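Local coordinates for protein oxidoreductase (Thermotoga maritima, PDB 1ZH8) that binds NADP in a Rossmann-fold domain and probably catalyses the NADP-linked oxidation or reduction of an alcohol or carbonyl group, at residues 111-115 against 197-202; 134-138 against 308-313; 139-143 against 202-208; 214-219 against 322-326. One frame throughout, in Å; residues are numbered along the deposited sequence. Where two conformers were deposited one is given.

Contact 1 (111-115 against 197-202). With NAP (NADP nicotinamide-adenine-dinucleotide phosphate), chain D.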
# COMPACT_ATOMS: atom_id res chain seq x y z
N CYS A 111 13.10 -13.92 -26.67
CA CYS A 111 12.63 -12.57 -26.86
C CYS A 111 12.46 -11.90 -25.53
O CYS A 111 11.96 -12.49 -24.57
CB CYS A 111 11.30 -12.59 -27.62
SG CYS A 111 10.63 -10.95 -27.97
N GLU A 112 12.86 -10.64 -25.49
CA GLU A 112 12.82 -9.86 -24.28
C GLU A 112 11.39 -9.55 -23.83
O GLU A 112 10.46 -9.52 -24.64
CB GLU A 112 13.62 -8.55 -24.44
CG GLU A 112 15.06 -8.67 -24.02
CD GLU A 112 15.21 -8.89 -22.51
OE1 GLU A 112 14.19 -8.78 -21.78
OE2 GLU A 112 16.32 -9.20 -22.05
N LYS A 113 11.24 -9.34 -22.53
CA LYS A 113 10.00 -8.85 -21.97
C LYS A 113 9.86 -7.38 -22.37
O LYS A 113 10.85 -6.76 -22.74
CB LYS A 113 10.01 -8.99 -20.44
CG LYS A 113 11.35 -8.70 -19.73
CD LYS A 113 11.90 -7.26 -19.96
CE LYS A 113 11.01 -6.21 -19.35
NZ LYS A 113 11.39 -4.84 -19.72
N PRO A 114 8.64 -6.82 -22.31
CA PRO A 114 7.35 -7.51 -22.12
C PRO A 114 7.03 -8.41 -23.31
O PRO A 114 7.53 -8.14 -24.42
CB PRO A 114 6.34 -6.36 -22.03
CG PRO A 114 7.20 -5.10 -21.71
CD PRO A 114 8.49 -5.35 -22.40
N ILE A 115 6.22 -9.45 -23.09
CA ILE A 115 5.80 -10.31 -24.17
C ILE A 115 5.32 -9.49 -25.40
O ILE A 115 5.73 -9.79 -26.52
CB ILE A 115 4.74 -11.34 -23.72
CG1 ILE A 115 4.47 -12.36 -24.84
CG2 ILE A 115 3.46 -10.67 -23.27
CD1 ILE A 115 3.35 -13.36 -24.52
N SER A 197 4.57 -0.89 -17.75
CA SER A 197 4.73 -2.24 -18.30
C SER A 197 6.19 -2.63 -18.45
O SER A 197 6.58 -3.76 -18.18
CB SER A 197 4.09 -2.34 -19.68
OG SER A 197 2.71 -2.54 -19.59
N ASP A 198 7.00 -1.68 -18.90
CA ASP A 198 8.39 -1.91 -19.18
C ASP A 198 9.10 -2.53 -17.96
O ASP A 198 9.69 -3.61 -18.08
CB ASP A 198 9.05 -0.60 -19.66
CG ASP A 198 10.54 -0.73 -19.91
OD1 ASP A 198 11.04 -1.86 -20.11
OD2 ASP A 198 11.21 0.32 -19.91
N GLY A 199 9.00 -1.89 -16.80
CA GLY A 199 9.57 -2.42 -15.58
C GLY A 199 8.59 -3.24 -14.77
O GLY A 199 9.00 -4.05 -13.95
N GLY A 200 7.29 -3.04 -14.98
CA GLY A 200 6.27 -3.72 -14.17
C GLY A 200 6.20 -5.23 -14.34
O GLY A 200 6.02 -5.98 -13.35
N VAL A 201 6.35 -5.71 -15.59
CA VAL A 201 6.37 -7.16 -15.82
C VAL A 201 7.42 -7.89 -14.91
O VAL A 201 7.13 -8.96 -14.38
CB VAL A 201 6.44 -7.52 -17.32
CG1 VAL A 201 5.19 -7.01 -18.02
CG2 VAL A 201 7.72 -6.97 -18.00
N HIS A 202 8.58 -7.29 -14.69
CA HIS A 202 9.56 -7.85 -13.73
C HIS A 202 8.96 -8.06 -12.35
O HIS A 202 9.05 -9.15 -11.77
CB HIS A 202 10.77 -6.92 -13.57
CG HIS A 202 11.61 -6.82 -14.80
ND1 HIS A 202 12.17 -7.93 -15.41
CD2 HIS A 202 11.98 -5.75 -15.54
CE1 HIS A 202 12.86 -7.54 -16.47
NE2 HIS A 202 12.75 -6.22 -16.57
PA NAP D . 17.17 0.07 -27.34
O1A NAP D . 18.49 0.50 -26.82
O2A NAP D . 16.42 1.14 -28.02
O5B NAP D . 17.39 -1.23 -28.26
C5B NAP D . 16.54 -1.49 -29.35
C4B NAP D . 17.40 -1.88 -30.53
O4B NAP D . 16.58 -2.37 -31.59
C3B NAP D . 18.17 -0.69 -31.10
O3B NAP D . 19.40 -1.21 -31.51
C2B NAP D . 17.31 -0.31 -32.29
O2B NAP D . 17.76 0.52 -33.36
C1B NAP D . 16.93 -1.69 -32.79
N9A NAP D . 15.80 -1.62 -33.71
C8A NAP D . 14.75 -0.73 -33.70
N7A NAP D . 13.93 -1.05 -34.73
C5A NAP D . 14.44 -2.13 -35.38
C6A NAP D . 14.03 -2.86 -36.48
N6A NAP D . 12.92 -2.54 -37.13
N1A NAP D . 14.77 -3.93 -36.91
C2A NAP D . 15.93 -4.27 -36.26
N3A NAP D . 16.35 -3.54 -35.17
C4A NAP D . 15.62 -2.50 -34.74
O3 NAP D . 16.28 -0.45 -26.11
PN NAP D . 16.73 -1.61 -25.10
O1N NAP D . 17.92 -2.39 -25.54
O2N NAP D . 16.65 -0.91 -23.83
O5D NAP D . 15.49 -2.65 -25.12
C5D NAP D . 15.31 -3.65 -26.11
C4D NAP D . 14.50 -4.79 -25.50
O4D NAP D . 15.17 -5.27 -24.35
C3D NAP D . 13.12 -4.30 -25.04
O3D NAP D . 12.12 -5.25 -25.35
C2D NAP D . 13.23 -4.17 -23.54
O2D NAP D . 12.01 -4.39 -22.88
C1D NAP D . 14.29 -5.21 -23.22
N1N NAP D . 15.01 -4.87 -22.00
C2N NAP D . 14.99 -5.76 -20.97
C3N NAP D . 15.64 -5.49 -19.77
C7N NAP D . 15.81 -6.56 -18.72
O7N NAP D . 16.46 -6.18 -17.53
N7N NAP D . 15.37 -7.82 -18.92
C4N NAP D . 16.34 -4.28 -19.63
C5N NAP D . 16.37 -3.37 -20.70
C6N NAP D . 15.70 -3.68 -21.89
P2B NAP D . 19.23 0.96 -33.85
O1X NAP D . 19.84 -0.07 -34.77
O2X NAP D . 20.16 1.16 -32.67
O3X NAP D . 18.98 2.26 -34.59
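Lys-113 reaches across to helix 195-211 with its ammonium end, which meets Asp-198 twice: NZ donates a hydrogen bond to the backbone O of Asp-198 at 2.7 Å, tilted 27° from the carbonyl plane, and NZ forms a salt bridge with Asp-198 OD1 at 3.0 Å. A third partner is the cofactor, because the same NZ donates to O2D of the NADP ribose at 3.3 Å. That hydroxyl in turn donates to the backbone O of Lys-113 at 2.6 Å, so one residue holds it from two directions. CG of Lys-113 is wedged between the backbone N and the carbonyl carbon (chi1 38°), and further bends at chi2 and chi3 curl the chain round past C2N of the nicotinamide toward Asp-198. On the way, CE lies 3.3 Å from NE2 of His-202 and 3.6 Å from CG2 of Val-201. Glu-112, Lys-113 and the cis proline Pro-114 form the Glu-Lys-Pro signature of the GFO/IDH/MocA family, where the chain leaving the Rossmann sheet meets helix 195-211 of the C-terminal domain. An alanine in place of Lys-113 would probably leave Asp-198 OD1 without its cationic mate and the ribose O2D with one grip fewer. The neighbours on either side in sequence complete the signature: Glu-112 OE1 accepts the nicotinamide N7N at 3.2 Å in an almost straight bond (171°), while Pro-114 CG packs against Val-201 CG2 at 4.2 Å. Farther out, Arg-186 forms a salt bridge with Asp-198 OD2, His-34 hydrogen-bonds to Glu-112 OE2, and Glu-140 holds His-202 ND1.

Contact 2 (134-138 against 308-313). With EDO (1,2-ethanediol), chain G.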
# COMPACT_ATOMS: atom_id res chain seq x y z
N LYS A 134 8.83 -25.14 -32.67
CA LYS A 134 9.99 -24.39 -32.22
C LYS A 134 9.70 -23.73 -30.88
O LYS A 134 8.54 -23.55 -30.51
CB LYS A 134 10.33 -23.33 -33.26
CG LYS A 134 10.33 -23.81 -34.71
CD LYS A 134 11.18 -25.06 -34.97
CE LYS A 134 12.67 -24.79 -34.84
NZ LYS A 134 13.42 -25.89 -35.49
N THR A 135 10.75 -23.37 -30.14
CA THR A 135 10.57 -22.74 -28.84
C THR A 135 10.42 -21.22 -28.97
O THR A 135 11.23 -20.57 -29.65
CB THR A 135 11.76 -23.03 -27.89
OG1 THR A 135 11.89 -24.44 -27.70
CG2 THR A 135 11.55 -22.34 -26.52
N VAL A 136 9.37 -20.67 -28.33
CA VAL A 136 9.33 -19.25 -28.00
C VAL A 136 9.61 -19.10 -26.51
O VAL A 136 8.90 -19.66 -25.67
CB VAL A 136 8.00 -18.57 -28.36
CG1 VAL A 136 8.06 -17.05 -28.01
CG2 VAL A 136 7.69 -18.76 -29.82
N TYR A 137 10.65 -18.33 -26.19
CA TYR A 137 11.08 -18.12 -24.84
C TYR A 137 11.07 -16.62 -24.57
O TYR A 137 11.83 -15.89 -25.20
CB TYR A 137 12.48 -18.70 -24.69
CG TYR A 137 12.95 -18.80 -23.26
CD1 TYR A 137 13.29 -17.65 -22.53
CD2 TYR A 137 13.05 -20.03 -22.63
CE1 TYR A 137 13.72 -17.74 -21.20
CE2 TYR A 137 13.49 -20.13 -21.32
CZ TYR A 137 13.82 -18.98 -20.62
OH TYR A 137 14.24 -19.08 -19.32
N ILE A 138 10.18 -16.15 -23.68
CA ILE A 138 10.17 -14.74 -23.29
C ILE A 138 11.06 -14.58 -22.07
O ILE A 138 10.81 -15.20 -21.02
CB ILE A 138 8.79 -14.17 -22.93
CG1 ILE A 138 7.74 -14.54 -23.99
CG2 ILE A 138 8.90 -12.63 -22.75
CD1 ILE A 138 8.09 -14.08 -25.45
N ASN A 308 9.33 -25.78 -20.77
CA ASN A 308 9.45 -24.33 -20.74
C ASN A 308 8.58 -23.64 -19.68
O ASN A 308 7.59 -22.99 -20.00
CB ASN A 308 9.20 -23.75 -22.15
CG ASN A 308 9.67 -22.31 -22.28
OD1 ASN A 308 10.42 -21.82 -21.43
ND2 ASN A 308 9.25 -21.62 -23.34
N ASP A 309 8.95 -23.78 -18.41
CA ASP A 309 8.19 -23.15 -17.32
C ASP A 309 8.48 -21.67 -17.20
O ASP A 309 7.56 -20.86 -17.10
CB ASP A 309 8.50 -23.80 -15.96
CG ASP A 309 8.13 -25.26 -15.91
OD1 ASP A 309 7.69 -25.81 -16.95
OD2 ASP A 309 8.27 -25.86 -14.82
N LEU A 310 9.76 -21.32 -17.21
CA LEU A 310 10.21 -20.02 -16.78
C LEU A 310 10.32 -19.03 -17.92
O LEU A 310 10.26 -17.84 -17.69
CB LEU A 310 11.55 -20.14 -16.08
CG LEU A 310 11.68 -21.14 -14.92
CD1 LEU A 310 13.04 -21.00 -14.22
CD2 LEU A 310 10.54 -20.98 -13.92
N GLY A 311 10.50 -19.52 -19.15
CA GLY A 311 10.48 -18.67 -20.34
C GLY A 311 9.15 -18.72 -21.04
O GLY A 311 8.96 -18.08 -22.06
N SER A 312 8.24 -19.52 -20.51
CA SER A 312 6.87 -19.66 -21.02
C SER A 312 6.15 -18.36 -21.44
O SER A 312 5.98 -17.43 -20.63
CB SER A 312 6.03 -20.35 -19.95
OG SER A 312 4.68 -19.99 -20.06
N PRO A 313 5.73 -18.27 -22.70
CA PRO A 313 4.92 -17.13 -23.14
C PRO A 313 3.68 -16.87 -22.26
O PRO A 313 3.35 -15.71 -22.01
CB PRO A 313 4.51 -17.53 -24.58
CG PRO A 313 5.64 -18.37 -25.05
CD PRO A 313 6.05 -19.19 -23.82
C1 EDO G . 12.31 -28.67 -28.66
O1 EDO G . 13.52 -28.15 -29.23
C2 EDO G . 11.25 -27.57 -28.57
O2 EDO G . 11.33 -26.67 -29.68
O HOH W 1 8.75 -15.96 -19.70
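Tyr-137 and Gly-311 meet where the outermost strand of the Rossmann sheet, 136-139, is lined by the loop that leads into helix 313-329. One edge of the strand pairs with 108-112, through backbone bonds from Tyr-137 to Val-109 and Cys-111; along the other edge runs the loop, and Ile-138 N donates to Gly-311 O at 2.8 Å (154°), in the carbonyl plane and on a lone pair. Just beside that bond the Tyr-137 ring lies flat over the glycine: Gly-311 CA sits 3.3 Å from the ring centroid, nearly on the ring normal, a CH-pi contact that leaves no room for a side chain at this position. CG is anti to the backbone N of Tyr-137 (chi1 -168°), which swings the ring over the loop and lets OH bond to Asp-297 of helix 290-303. An alanine at Tyr-137 would probably lose the ring that lies over Gly-311 CA, opening a gap there, and deprive Asp-297 of its phenol partner. The amide of Asn-308 crosses the ring obliquely, with OD1 3.4 Å from Tyr-137 CD2. On the strand face turned away from the Tyr-137 ring, apolar atoms close the contact, Val-136 CG1 lying 4.0 Å from Pro-313 CG. Ser-312, at the N-cap of helix 313-329, bonds through OG to Gln-315 N. A water sits 2.6 Å from Ile-138 O and 3.1 Å from Leu-310 O.

Contact 3 (139-143 against 202-208). With NAP (NADP nicotinamide-adenine-dinucleotide phosphate), chain D.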
# COMPACT_ATOMS: atom_id res chain seq x y z
N ALA A 139 12.08 -13.75 -22.23
CA ALA A 139 13.21 -13.70 -21.31
C ALA A 139 12.90 -12.77 -20.15
O ALA A 139 13.25 -11.56 -20.15
CB ALA A 139 14.49 -13.25 -22.07
N GLU A 140 12.20 -13.34 -19.17
CA GLU A 140 11.82 -12.60 -18.00
C GLU A 140 12.84 -12.96 -16.96
O GLU A 140 12.72 -14.01 -16.30
CB GLU A 140 10.41 -12.98 -17.56
CG GLU A 140 10.00 -12.39 -16.22
CD GLU A 140 10.39 -10.92 -16.08
OE1 GLU A 140 9.68 -10.06 -16.64
OE2 GLU A 140 11.42 -10.64 -15.43
N ASN A 141 13.87 -12.14 -16.85
CA ASN A 141 15.01 -12.53 -16.01
C ASN A 141 14.69 -12.56 -14.50
O ASN A 141 15.31 -13.32 -13.76
CB ASN A 141 16.23 -11.67 -16.31
CG ASN A 141 15.98 -10.22 -16.02
OD1 ASN A 141 15.14 -9.58 -16.65
ND2 ASN A 141 16.66 -9.71 -15.02
N PHE A 142 13.70 -11.80 -14.05
CA PHE A 142 13.27 -11.88 -12.63
C PHE A 142 12.82 -13.28 -12.19
O PHE A 142 12.84 -13.58 -11.00
CB PHE A 142 12.18 -10.83 -12.30
CG PHE A 142 12.73 -9.46 -11.92
CD1 PHE A 142 13.77 -8.86 -12.65
CD2 PHE A 142 12.20 -8.77 -10.82
CE1 PHE A 142 14.29 -7.59 -12.29
CE2 PHE A 142 12.71 -7.50 -10.44
CZ PHE A 142 13.75 -6.91 -11.19
N ARG A 143 12.44 -14.14 -13.13
CA ARG A 143 12.16 -15.55 -12.80
C ARG A 143 13.40 -16.36 -12.49
O ARG A 143 13.32 -17.55 -12.17
CB ARG A 143 11.41 -16.23 -13.95
CG ARG A 143 10.00 -16.51 -13.63
CD ARG A 143 9.24 -16.76 -14.90
NE ARG A 143 8.07 -15.94 -14.75
CZ ARG A 143 7.51 -15.21 -15.69
NH1 ARG A 143 7.98 -15.19 -16.92
NH2 ARG A 143 6.45 -14.50 -15.36
N HIS A 202 8.58 -7.29 -14.69
CA HIS A 202 9.56 -7.85 -13.73
C HIS A 202 8.96 -8.06 -12.35
O HIS A 202 9.05 -9.15 -11.77
CB HIS A 202 10.77 -6.92 -13.57
CG HIS A 202 11.61 -6.82 -14.80
ND1 HIS A 202 12.17 -7.93 -15.41
CD2 HIS A 202 11.98 -5.75 -15.54
CE1 HIS A 202 12.86 -7.54 -16.47
NE2 HIS A 202 12.75 -6.22 -16.57
N HIS A 203 8.34 -7.00 -11.82
CA HIS A 203 7.74 -7.07 -10.51
C HIS A 203 6.58 -8.09 -10.42
O HIS A 203 6.49 -8.84 -9.44
CB HIS A 203 7.37 -5.66 -10.04
CG HIS A 203 8.43 -4.63 -10.37
ND1 HIS A 203 8.14 -3.40 -10.93
CD2 HIS A 203 9.78 -4.68 -10.28
CE1 HIS A 203 9.26 -2.73 -11.14
NE2 HIS A 203 10.27 -3.49 -10.75
N ALA A 204 5.73 -8.16 -11.44
CA ALA A 204 4.66 -9.16 -11.44
C ALA A 204 5.26 -10.56 -11.47
O ALA A 204 4.79 -11.49 -10.78
CB ALA A 204 3.73 -8.94 -12.64
N ALA A 205 6.33 -10.72 -12.27
CA ALA A 205 6.98 -12.01 -12.35
C ALA A 205 7.40 -12.46 -10.95
O ALA A 205 7.07 -13.58 -10.51
CB ALA A 205 8.15 -11.96 -13.31
N ALA A 206 8.06 -11.56 -10.22
CA ALA A 206 8.55 -11.89 -8.88
C ALA A 206 7.43 -12.20 -7.90
O ALA A 206 7.49 -13.19 -7.18
CB ALA A 206 9.46 -10.79 -8.35
N MSE A 207 6.39 -11.37 -7.89
CA MSE A 207 5.29 -11.59 -6.94
C MSE A 207 4.58 -12.92 -7.23
O MSE A 207 4.20 -13.65 -6.29
CB MSE A 207 4.32 -10.41 -7.00
CG MSE A 207 4.99 -9.12 -6.58
SE MSE A 207 3.80 -7.59 -6.51
CE MSE A 207 4.01 -6.89 -8.35
N ARG A 208 4.42 -13.25 -8.51
CA ARG A 208 3.78 -14.50 -8.88
C ARG A 208 4.67 -15.70 -8.51
O ARG A 208 4.17 -16.76 -8.12
CB ARG A 208 3.38 -14.55 -10.36
CG ARG A 208 2.35 -13.48 -10.79
CD ARG A 208 2.04 -13.55 -12.30
NE ARG A 208 1.77 -14.92 -12.74
CZ ARG A 208 2.61 -15.64 -13.48
NH1 ARG A 208 3.75 -15.13 -13.90
NH2 ARG A 208 2.30 -16.89 -13.82
PA NAP D . 17.17 0.07 -27.34
O1A NAP D . 18.49 0.50 -26.82
O2A NAP D . 16.42 1.14 -28.02
O5B NAP D . 17.39 -1.23 -28.26
C5B NAP D . 16.54 -1.49 -29.35
C4B NAP D . 17.40 -1.88 -30.53
O4B NAP D . 16.58 -2.37 -31.59
C3B NAP D . 18.17 -0.69 -31.10
O3B NAP D . 19.40 -1.21 -31.51
C2B NAP D . 17.31 -0.31 -32.29
O2B NAP D . 17.76 0.52 -33.36
C1B NAP D . 16.93 -1.69 -32.79
N9A NAP D . 15.80 -1.62 -33.71
C8A NAP D . 14.75 -0.73 -33.70
N7A NAP D . 13.93 -1.05 -34.73
C5A NAP D . 14.44 -2.13 -35.38
C6A NAP D . 14.03 -2.86 -36.48
N6A NAP D . 12.92 -2.54 -37.13
N1A NAP D . 14.77 -3.93 -36.91
C2A NAP D . 15.93 -4.27 -36.26
N3A NAP D . 16.35 -3.54 -35.17
C4A NAP D . 15.62 -2.50 -34.74
O3 NAP D . 16.28 -0.45 -26.11
PN NAP D . 16.73 -1.61 -25.10
O1N NAP D . 17.92 -2.39 -25.54
O2N NAP D . 16.65 -0.91 -23.83
O5D NAP D . 15.49 -2.65 -25.12
C5D NAP D . 15.31 -3.65 -26.11
C4D NAP D . 14.50 -4.79 -25.50
O4D NAP D . 15.17 -5.27 -24.35
C3D NAP D . 13.12 -4.30 -25.04
O3D NAP D . 12.12 -5.25 -25.35
C2D NAP D . 13.23 -4.17 -23.54
O2D NAP D . 12.01 -4.39 -22.88
C1D NAP D . 14.29 -5.21 -23.22
N1N NAP D . 15.01 -4.87 -22.00
C2N NAP D . 14.99 -5.76 -20.97
C3N NAP D . 15.64 -5.49 -19.77
C7N NAP D . 15.81 -6.56 -18.72
O7N NAP D . 16.46 -6.18 -17.53
N7N NAP D . 15.37 -7.82 -18.92
C4N NAP D . 16.34 -4.28 -19.63
C5N NAP D . 16.37 -3.37 -20.70
C6N NAP D . 15.70 -3.68 -21.89
P2B NAP D . 19.23 0.96 -33.85
O1X NAP D . 19.84 -0.07 -34.77
O2X NAP D . 20.16 1.16 -32.67
O3X NAP D . 18.98 2.26 -34.59
O HOH W 2 6.87 -15.62 -12.21
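Glu-140 and His-202 carry the hydrogen bonding. His-202 ND1 donates to Glu-140 OE2 at 2.8 Å (148°), on the syn lone pair of OE2, with carboxylate and ring planes almost perpendicular. The anti lone pair of OE2 takes Phe-142 N at 2.9 Å, so a single oxygen both helps to set the rotation of the imidazole and holds the turn of its own loop. Asn-141 OD1 accepts the nicotinamide N7N at 2.9 Å and lies close to His-202 CE1. The aromatic contacts centre on Phe-142, whose ring has His-202 CB over its centre 3.4 Å away, a CH-pi arrangement; Ala-206 CB approaches the ring edge. In this way the loop leaving the last Rossmann strand, 136-139, lies down on helix 195-211 of the GFO/IDH/MocA C-terminal domain beside the cofactor. Of the charged groups, the Arg-143 guanidinium has Ala-205 CB over one face, 3.7 Å from NH2. That NH2 comes within 3.1 Å of Arg-208 NH1, two donors drawn together by Asp-319, whose carboxylate forms salt bridges with both; Arg-208 NH2 hydrogen-bonds to Gln-315 OE1. A water links Arg-143 NE (2.8 Å) to Ala-205 O (2.7 Å).

Contact 4 (214-219 against 322-326)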
# COMPACT_ATOMS: atom_id res chain seq x y z
N ILE A 214 -2.51 -13.86 -9.10
CA ILE A 214 -3.29 -12.77 -8.55
C ILE A 214 -4.73 -12.83 -9.05
O ILE A 214 -4.97 -13.00 -10.24
CB ILE A 214 -2.61 -11.42 -8.87
CG1 ILE A 214 -1.27 -11.37 -8.15
CG2 ILE A 214 -3.47 -10.28 -8.37
CD1 ILE A 214 -0.17 -10.65 -8.86
N GLU A 215 -5.69 -12.68 -8.14
CA GLU A 215 -7.12 -12.73 -8.49
C GLU A 215 -7.68 -11.39 -8.96
O GLU A 215 -8.33 -11.32 -10.00
CB GLU A 215 -7.94 -13.24 -7.31
CG GLU A 215 -9.43 -13.41 -7.66
CD GLU A 215 -10.29 -13.80 -6.47
OE1 GLU A 215 -10.12 -14.93 -5.98
OE2 GLU A 215 -11.15 -13.00 -6.05
N TRP A 216 -7.48 -10.34 -8.17
CA TRP A 216 -8.01 -9.04 -8.53
C TRP A 216 -7.05 -7.97 -8.07
O TRP A 216 -6.31 -8.16 -7.09
CB TRP A 216 -9.41 -8.82 -7.93
CG TRP A 216 -9.45 -8.80 -6.43
CD1 TRP A 216 -9.80 -9.84 -5.61
CD2 TRP A 216 -9.14 -7.69 -5.56
NE1 TRP A 216 -9.73 -9.45 -4.29
CE2 TRP A 216 -9.32 -8.14 -4.23
CE3 TRP A 216 -8.74 -6.37 -5.78
CZ2 TRP A 216 -9.09 -7.31 -3.13
CZ3 TRP A 216 -8.51 -5.54 -4.67
CH2 TRP A 216 -8.69 -6.02 -3.37
N ILE A 217 -7.10 -6.83 -8.76
CA ILE A 217 -6.33 -5.66 -8.41
C ILE A 217 -7.24 -4.45 -8.43
O ILE A 217 -8.29 -4.47 -9.07
CB ILE A 217 -5.20 -5.41 -9.40
CG1 ILE A 217 -5.76 -5.20 -10.80
CG2 ILE A 217 -4.28 -6.58 -9.45
CD1 ILE A 217 -6.21 -3.79 -11.12
N SER A 218 -6.79 -3.40 -7.75
CA SER A 218 -7.44 -2.10 -7.78
C SER A 218 -6.26 -1.14 -7.71
O SER A 218 -5.44 -1.24 -6.82
CB SER A 218 -8.35 -1.97 -6.56
OG SER A 218 -8.84 -0.64 -6.38
N ALA A 219 -6.13 -0.22 -8.66
CA ALA A 219 -4.90 0.56 -8.73
C ALA A 219 -5.11 1.94 -9.28
O ALA A 219 -6.07 2.19 -10.01
CB ALA A 219 -3.85 -0.18 -9.58
N PHE A 322 -1.34 -8.47 -15.22
CA PHE A 322 -1.33 -7.78 -13.94
C PHE A 322 -1.16 -6.26 -14.14
O PHE A 322 -1.95 -5.47 -13.62
CB PHE A 322 -0.22 -8.33 -13.01
CG PHE A 322 -0.03 -7.52 -11.75
CD1 PHE A 322 -0.78 -7.79 -10.61
CD2 PHE A 322 0.89 -6.48 -11.71
CE1 PHE A 322 -0.61 -7.06 -9.44
CE2 PHE A 322 1.06 -5.72 -10.55
CZ PHE A 322 0.31 -6.01 -9.41
N ILE A 323 -0.14 -5.86 -14.90
CA ILE A 323 0.11 -4.44 -15.14
C ILE A 323 -1.01 -3.81 -15.95
O ILE A 323 -1.53 -2.75 -15.58
CB ILE A 323 1.48 -4.20 -15.82
CG1 ILE A 323 2.61 -4.70 -14.91
CG2 ILE A 323 1.67 -2.72 -16.12
CD1 ILE A 323 2.68 -4.00 -13.60
N GLU A 324 -1.42 -4.46 -17.04
CA GLU A 324 -2.51 -3.89 -17.83
C GLU A 324 -3.79 -3.67 -16.99
O GLU A 324 -4.46 -2.66 -17.13
CB GLU A 324 -2.79 -4.73 -19.08
CG GLU A 324 -3.84 -4.10 -20.00
CD GLU A 324 -3.87 -4.70 -21.40
OE1 GLU A 324 -2.83 -5.25 -21.87
OE2 GLU A 324 -4.93 -4.61 -22.04
N ALA A 325 -4.09 -4.59 -16.08
CA ALA A 325 -5.21 -4.42 -15.15
C ALA A 325 -5.07 -3.17 -14.27
O ALA A 325 -6.01 -2.39 -14.17
CB ALA A 325 -5.40 -5.65 -14.28
N CYS A 326 -3.90 -2.99 -13.65
CA CYS A 326 -3.57 -1.79 -12.89
C CYS A 326 -3.73 -0.49 -13.65
O CYS A 326 -4.27 0.48 -13.13
CB CYS A 326 -2.14 -1.86 -12.40
SG CYS A 326 -1.87 -3.10 -11.14
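Ile-214, Ile-217 and Ala-219 pack as an apolar strand face against helix 313-329, a buried helix-on-sheet contact in the C-terminal domain with no hydrogen bond across it. The axes of 214-219 and 322-326 approach to 8.2 Å and cross at -42°. At one end, CD1 of Ile-214 comes 3.4 Å from CD1 of Phe-322, and CG2 of Ile-217 lies 3.7 Å from CE1 of the same ring, so the two methyls meet neighbouring ring atoms obliquely. Ile-217 has CG1 between its backbone N and carbonyl carbon (chi1 60°), which sends that branch into the helix: CG1 packs 3.5 Å from Ala-325 CB, and CD1 rests 3.4 Å from Ala-325 O. Two residues separate the inward-facing Ile-214 and Ile-217; the helical backbone angles of Glu-215, together with the bonding of both Glu-215 and Trp-216 to Glu-239, are consistent with a classic beta bulge. The helix thus covers part of one face of the mixed sheet, next to helix 195-211, while on the other face Trp-216 and Ser-218 pack on Gly-331 of the second subunit and Ser-218 OG bonds to Ser-218 OG of that subunit. Where the strand runs on, Ala-219 CB meets Cys-326 CB at 3.7 Å. Within the helix, Cys-326 SG sits 3.9 Å above the plane of the Phe-322 ring toward its rim, and Phe-238 of strand 233-240 meets that ring edge-to-face.

Overall arrangement
All four contacts are buried, but their chemistry changes with place. Contacts 1 and 3 share His-202 and helix 195-211, and both touch NADP: their centres lie 8 Å apart near the middle of the chain, and both combine charged and polar bonds with apolar packing, the latter greater in contact 3. Contact 2, whose centre lies about 12 Å from the centre of the chain, holds the neighbouring Rossmann strand by a backbone bond and a ring over glycine; Cys-111 N lies 2.8 Å from Tyr-137 O, joining it to contact 1. Contact 4, whose centre is the farthest from the centre of the chain, about 17 Å, is apolar and backs onto the subunit interface. Helix 313-329 begins in contact 2 and returns in contact 4.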